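Local coordinates for orotidine 5'-phosphate decarboxylase (Sulfolobus solfataricus, PDB 4DBE) that catalyses the decarboxylation of orotidine 5'-monophosphate to UMP, the last step of de novo UMP synthesis, and works as a homodimer, at the interface of chains A and B. Residues are numbered along the deposited sequence; one frame, centred on the assembly and turned at random. Chains: chain A/B, Orotidine 5'-phosphate decarboxylase.

The interface of chains A and B. Residues chain A 63-65, 87-93, 126; chain B 85, 114, 116-119, 123.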
ATOM      1  N   ALA A  63      -2.889   2.710  -1.718  1.00 15.46           N
ATOM      2  CA  ALA A  63      -4.082   1.929  -2.019  1.00 16.80           C
ATOM      3  C   ALA A  63      -5.086   2.019  -0.870  1.00 19.77           C
ATOM      4  O   ALA A  63      -5.388   1.028  -0.192  1.00 18.23           O
ATOM      5  CB  ALA A  63      -3.697   0.471  -2.298  1.00 18.65           C
ATOM      6  N   ASP A  64      -5.600   3.222  -0.653  1.00 19.69           N
ATOM      7  CA  ASP A  64      -6.484   3.464   0.466  1.00 19.80           C
ATOM      8  C   ASP A  64      -7.558   4.465   0.031  1.00 19.25           C
ATOM      9  O   ASP A  64      -7.622   4.845  -1.146  1.00 20.84           O
ATOM     10  CB  ASP A  64      -5.662   3.984   1.667  1.00 16.82           C
ATOM     11  CG  ASP A  64      -6.237   3.557   2.996  1.00 19.93           C
ATOM     12  OD1 ASP A  64      -7.457   3.729   3.185  1.00 20.61           O
ATOM     13  OD2 ASP A  64      -5.476   3.032   3.856  1.00 23.95           O
ATOM     14  N   ILE A  65      -8.412   4.876   0.960  1.00 20.58           N
ATOM     15  CA  ILE A  65      -9.333   5.971   0.678  1.00 17.93           C
ATOM     16  C   ILE A  65      -8.531   7.239   0.456  1.00 20.48           C
ATOM     17  O   ILE A  65      -7.376   7.334   0.887  1.00 19.54           O
ATOM     18  CB  ILE A  65     -10.390   6.180   1.784  1.00 22.38           C
ATOM     19  CG1 ILE A  65      -9.718   6.531   3.118  1.00 24.73           C
ATOM     20  CG2 ILE A  65     -11.275   4.936   1.904  1.00 19.86           C
ATOM     21  CD1 ILE A  65     -10.638   7.176   4.113  1.00 22.93           C
ATOM     22  N   PHE A  87      -6.214  -0.148  -9.189  1.00 22.72           N
ATOM     23  CA  PHE A  87      -7.377  -1.008  -8.963  1.00 22.21           C
ATOM     24  C   PHE A  87      -8.384  -0.442  -7.961  1.00 34.60           C
ATOM     25  O   PHE A  87      -9.582  -0.764  -8.030  1.00 25.50           O
ATOM     26  CB  PHE A  87      -6.973  -2.441  -8.593  1.00 26.56           C
ATOM     27  CG  PHE A  87      -6.459  -2.592  -7.183  1.00 26.95           C
ATOM     28  CD1 PHE A  87      -7.333  -2.825  -6.138  1.00 24.79           C
ATOM     29  CD2 PHE A  87      -5.102  -2.528  -6.917  1.00 27.07           C
ATOM     30  CE1 PHE A  87      -6.867  -2.966  -4.833  1.00 26.01           C
ATOM     31  CE2 PHE A  87      -4.618  -2.676  -5.611  1.00 26.40           C
ATOM     32  CZ  PHE A  87      -5.495  -2.890  -4.574  1.00 23.01           C
ATOM     33  N   ILE A  88      -7.907   0.414  -7.055  1.00 23.39           N
ATOM     34  CA  ILE A  88      -8.769   1.024  -6.043  1.00 23.75           C
ATOM     35  C   ILE A  88      -9.831   1.972  -6.611  1.00 23.76           C
ATOM     36  O   ILE A  88     -10.798   2.293  -5.928  1.00 27.63           O
ATOM     37  CB  ILE A  88      -7.945   1.759  -4.962  1.00 22.90           C
ATOM     38  CG1 ILE A  88      -7.202   2.946  -5.579  1.00 22.36           C
ATOM     39  CG2 ILE A  88      -6.987   0.777  -4.281  1.00 24.61           C
ATOM     40  CD1 ILE A  88      -6.213   3.623  -4.620  1.00 21.35           C
ATOM     41  N   GLY A  89      -9.649   2.421  -7.848  1.00 24.84           N
ATOM     42  CA  GLY A  89     -10.652   3.255  -8.499  1.00 28.25           C
ATOM     43  C   GLY A  89     -10.595   4.741  -8.181  1.00 30.37           C
ATOM     44  O   GLY A  89      -9.732   5.203  -7.428  1.00 25.21           O
ATOM     45  N   VAL A  90     -11.547   5.490  -8.742  1.00 23.21           N
ATOM     46  CA  VAL A  90     -11.485   6.948  -8.764  1.00 25.20           C
ATOM     47  C   VAL A  90     -12.253   7.648  -7.625  1.00 23.96           C
ATOM     48  O   VAL A  90     -11.645   8.290  -6.772  1.00 25.67           O
ATOM     49  CB  VAL A  90     -11.980   7.500 -10.145  1.00 26.52           C
ATOM     50  CG1 VAL A  90     -11.763   8.998 -10.245  1.00 26.23           C
ATOM     51  CG2 VAL A  90     -11.264   6.798 -11.274  1.00 29.04           C
ATOM     52  N   LYS A  91     -13.584   7.526  -7.607  1.00 25.77           N
ATOM     53  CA  LYS A  91     -14.393   8.302  -6.658  1.00 23.77           C
ATOM     54  C   LYS A  91     -14.135   7.956  -5.191  1.00 22.45           C
ATOM     55  O   LYS A  91     -14.464   6.860  -4.735  1.00 24.78           O
ATOM     56  CB  LYS A  91     -15.889   8.173  -6.951  1.00 30.77           C
ATOM     57  CG  LYS A  91     -16.411   9.170  -7.967  1.00 43.67           C
ATOM     58  CD  LYS A  91     -15.666   9.059  -9.284  1.00 43.22           C
ATOM     59  CE  LYS A  91     -16.303   9.942 -10.356  1.00 49.03           C
ATOM     60  NZ  LYS A  91     -15.750   9.636 -11.708  1.00 55.71           N
ATOM     61  N   GLY A  92     -13.580   8.917  -4.463  1.00 28.70           N
ATOM     62  CA  GLY A  92     -13.329   8.777  -3.040  1.00 27.17           C
ATOM     63  C   GLY A  92     -11.993   8.110  -2.756  1.00 24.77           C
ATOM     64  O   GLY A  92     -11.690   7.778  -1.622  1.00 27.09           O
ATOM     65  N   SER A  93     -11.197   7.914  -3.799  1.00 23.60           N
ATOM     66  CA  SER A  93      -9.868   7.338  -3.646  1.00 23.23           C
ATOM     67  C   SER A  93      -8.873   8.094  -4.519  1.00 18.99           C
ATOM     68  O   SER A  93      -8.326   9.084  -4.083  1.00 20.89           O
ATOM     69  CB  SER A  93      -9.892   5.843  -3.960  1.00 25.37           C
ATOM     70  OG  SER A  93      -8.608   5.265  -3.819  1.00 26.89           O
ATOM     71  N   TYR A 126     -11.152  -2.033 -17.192  1.00 28.95           N
ATOM     72  CA  TYR A 126     -11.455  -1.173 -16.053  1.00 34.20           C
ATOM     73  C   TYR A 126     -10.214  -0.391 -15.624  1.00 29.45           C
ATOM     74  O   TYR A 126     -10.271   0.818 -15.375  1.00 27.58           O
ATOM     75  CB  TYR A 126     -11.989  -1.996 -14.880  1.00 31.89           C
ATOM     76  CG  TYR A 126     -12.225  -1.160 -13.647  1.00 27.72           C
ATOM     77  CD1 TYR A 126     -13.338  -0.341 -13.551  1.00 32.12           C
ATOM     78  CD2 TYR A 126     -11.324  -1.169 -12.590  1.00 34.91           C
ATOM     79  CE1 TYR A 126     -13.560   0.438 -12.438  1.00 34.16           C
ATOM     80  CE2 TYR A 126     -11.535  -0.388 -11.462  1.00 29.67           C
ATOM     81  CZ  TYR A 126     -12.660   0.407 -11.393  1.00 31.03           C
ATOM     82  OH  TYR A 126     -12.890   1.187 -10.290  1.00 25.64           O
TER
ATOM     83  N   HIS B  85      -3.914  -6.155   0.596  1.00 18.74           N
ATOM     84  CA  HIS B  85      -4.944  -6.209  -0.445  1.00 19.59           C
ATOM     85  C   HIS B  85      -5.050  -7.594  -1.043  1.00 24.15           C
ATOM     86  O   HIS B  85      -4.049  -8.303  -1.184  1.00 22.11           O
ATOM     87  CB  HIS B  85      -4.686  -5.187  -1.552  1.00 23.26           C
ATOM     88  CG  HIS B  85      -5.184  -3.815  -1.227  1.00 24.43           C
ATOM     89  ND1 HIS B  85      -6.511  -3.458  -1.342  1.00 23.36           N
ATOM     90  CD2 HIS B  85      -4.534  -2.711  -0.791  1.00 24.13           C
ATOM     91  CE1 HIS B  85      -6.656  -2.191  -0.997  1.00 23.61           C
ATOM     92  NE2 HIS B  85      -5.469  -1.711  -0.665  1.00 21.31           N
ATOM     93  N   MET B 114     -13.848  -2.372  -0.418  1.00 24.88           N
ATOM     94  CA  MET B 114     -13.483  -1.094   0.193  1.00 25.79           C
ATOM     95  C   MET B 114     -14.698  -0.184   0.331  1.00 27.16           C
ATOM     96  O   MET B 114     -15.702  -0.365  -0.365  1.00 24.85           O
ATOM     97  CB  MET B 114     -12.367  -0.401  -0.586  1.00 20.76           C
ATOM     98  CG  MET B 114     -11.035  -1.142  -0.530  1.00 22.41           C
ATOM     99  SD  MET B 114      -9.727  -0.136  -1.221  1.00 24.38           S
ATOM    100  CE  MET B 114      -9.558   1.124   0.057  1.00 19.80           C
ATOM    101  N   HIS B 116     -15.241   3.150  -0.150  1.00 23.92           N
ATOM    102  CA  HIS B 116     -15.494   4.322  -0.971  1.00 26.86           C
ATOM    103  C   HIS B 116     -16.333   3.973  -2.201  1.00 25.40           C
ATOM    104  O   HIS B 116     -16.524   2.800  -2.530  1.00 28.01           O
ATOM    105  CB  HIS B 116     -14.183   4.990  -1.387  1.00 23.08           C
ATOM    106  CG  HIS B 116     -13.290   4.104  -2.199  1.00 28.28           C
ATOM    107  ND1 HIS B 116     -12.615   3.031  -1.658  1.00 24.32           N
ATOM    108  CD2 HIS B 116     -12.966   4.130  -3.514  1.00 21.79           C
ATOM    109  CE1 HIS B 116     -11.912   2.434  -2.605  1.00 27.51           C
ATOM    110  NE2 HIS B 116     -12.097   3.089  -3.736  1.00 27.85           N
ATOM    111  N   GLU B 117     -16.837   5.007  -2.864  1.00 26.40           N
ATOM    112  CA  GLU B 117     -17.769   4.845  -3.964  1.00 30.50           C
ATOM    113  C   GLU B 117     -17.085   4.205  -5.162  1.00 33.72           C
ATOM    114  O   GLU B 117     -17.668   3.379  -5.856  1.00 32.23           O
ATOM    115  CB  GLU B 117     -18.357   6.208  -4.355  1.00 28.14           C
ATOM    116  CG  GLU B 117     -19.286   6.154  -5.558  1.00 44.77           C
ATOM    117  CD  GLU B 117     -20.042   7.455  -5.781  1.00 47.84           C
ATOM    118  OE1 GLU B 117     -19.778   8.438  -5.054  1.00 48.02           O
ATOM    119  OE2 GLU B 117     -20.904   7.485  -6.687  1.00 58.47           O
ATOM    120  N   GLY B 118     -15.835   4.590  -5.386  1.00 31.33           N
ATOM    121  CA  GLY B 118     -15.090   4.162  -6.553  1.00 30.34           C
ATOM    122  C   GLY B 118     -14.644   2.717  -6.564  1.00 28.59           C
ATOM    123  O   GLY B 118     -14.086   2.266  -7.553  1.00 33.33           O
ATOM    124  N   TRP B 119     -14.891   1.981  -5.484  1.00 25.20           N
ATOM    125  CA  TRP B 119     -14.526   0.564  -5.446  1.00 27.24           C
ATOM    126  C   TRP B 119     -15.434  -0.252  -6.350  1.00 32.18           C
ATOM    127  O   TRP B 119     -16.651  -0.269  -6.161  1.00 33.15           O
ATOM    128  CB  TRP B 119     -14.616   0.023  -4.022  1.00 23.52           C
ATOM    129  CG  TRP B 119     -14.206  -1.412  -3.885  1.00 24.65           C
ATOM    130  CD1 TRP B 119     -15.024  -2.481  -3.679  1.00 22.07           C
ATOM    131  CD2 TRP B 119     -12.868  -1.928  -3.920  1.00 22.00           C
ATOM    132  NE1 TRP B 119     -14.282  -3.638  -3.598  1.00 27.58           N
ATOM    133  CE2 TRP B 119     -12.955  -3.324  -3.740  1.00 26.06           C
ATOM    134  CE3 TRP B 119     -11.606  -1.345  -4.088  1.00 23.83           C
ATOM    135  CZ2 TRP B 119     -11.826  -4.152  -3.727  1.00 31.78           C
ATOM    136  CZ3 TRP B 119     -10.481  -2.171  -4.070  1.00 23.22           C
ATOM    137  CH2 TRP B 119     -10.602  -3.554  -3.889  1.00 27.88           C
ATOM    138  N   PHE B 123     -14.600  -6.955  -9.638  1.00 43.15           N
ATOM    139  CA  PHE B 123     -13.721  -8.054  -9.237  1.00 37.26           C
ATOM    140  C   PHE B 123     -14.216  -8.938  -8.093  1.00 32.06           C
ATOM    141  O   PHE B 123     -13.474  -9.796  -7.610  1.00 38.50           O
ATOM    142  CB  PHE B 123     -12.258  -7.630  -8.992  1.00 50.12           C
ATOM    143  CG  PHE B 123     -12.027  -6.142  -8.885  1.00 38.22           C
ATOM    144  CD1 PHE B 123     -12.000  -5.522  -7.646  1.00 39.24           C
ATOM    145  CD2 PHE B 123     -11.752  -5.383 -10.016  1.00 33.33           C
ATOM    146  CE1 PHE B 123     -11.742  -4.167  -7.539  1.00 28.71           C
ATOM    147  CE2 PHE B 123     -11.494  -4.024  -9.915  1.00 40.75           C
ATOM    148  CZ  PHE B 123     -11.484  -3.416  -8.669  1.00 34.65           C
TER
HETATM  149  O   HOH W   1     -12.178  -0.013  -7.950  1.00 25.95           O
HETATM  150  O   HOH W   2     -15.998   1.210  -9.927  1.00 36.69           O
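Two histidines of chain B bind main-chain carbonyls of chain A through their NE2 atoms. B:His116 NE2 donates to A:Ile88 O at 2.7 Å, an almost straight bond (170° at hydrogen) with the acceptor in the plane of the imidazole. The CG of B:His116 is wedged between its own main-chain N and C (chi1 61°), and the ring stands with A:Ser93 CB over its face, 3.5 Å from B:His116 CD2, while A:Lys91 O lies at its edge. B:His85 NE2 makes the second bond, 2.8 Å to A:Ala63 O, again in the ring plane and on a carbonyl lone pair. A third comes from the main chain, B:Gly118 N giving its hydrogen to A:Lys91 O at 2.7 Å.

A:Phe87 meets B:His85 edge to face: the tip of the phenyl, A:Phe87 CZ, is 3.5 Å from B:His85 CG, and the planes stand at 83°. The phenyl too is folded back between its main-chain N and C, which turns the CD1–CE1 edge along the rim of the B:Trp119 indole, with A:Phe87 CE1 3.8 Å from B:Trp119 CZ3. B:Phe123 and the backbone N of B:Met114 lie over opposite faces of that indole, which would limit its tilt, and B:Trp119 CB in turn backs the B:His116 ring. Beside this aromatic group, water 1 joins A:Phe87 O, A:Tyr126 OH and B:Gly118 O.

Farther in, the bent end of B:Met114 brings its CE to 3.9 Å from A:Asp64 CA. The A:Asp64 main chain is held by A:Ser93 OG, which donates to its O, while its carboxylate OD1 accepts from A:Ile65 N through the anti lone pair. A:Asp64 is the last aspartate of the DxKxxD motif, and the centre of the contact lies about 11 Å from the motif's lysine, A:Lys61, the proton donor. This patch of the two-fold homodimer interface thus probably steadies the A:Asp64 loop so that its carboxylate can complete the active site of chain B, and reciprocally.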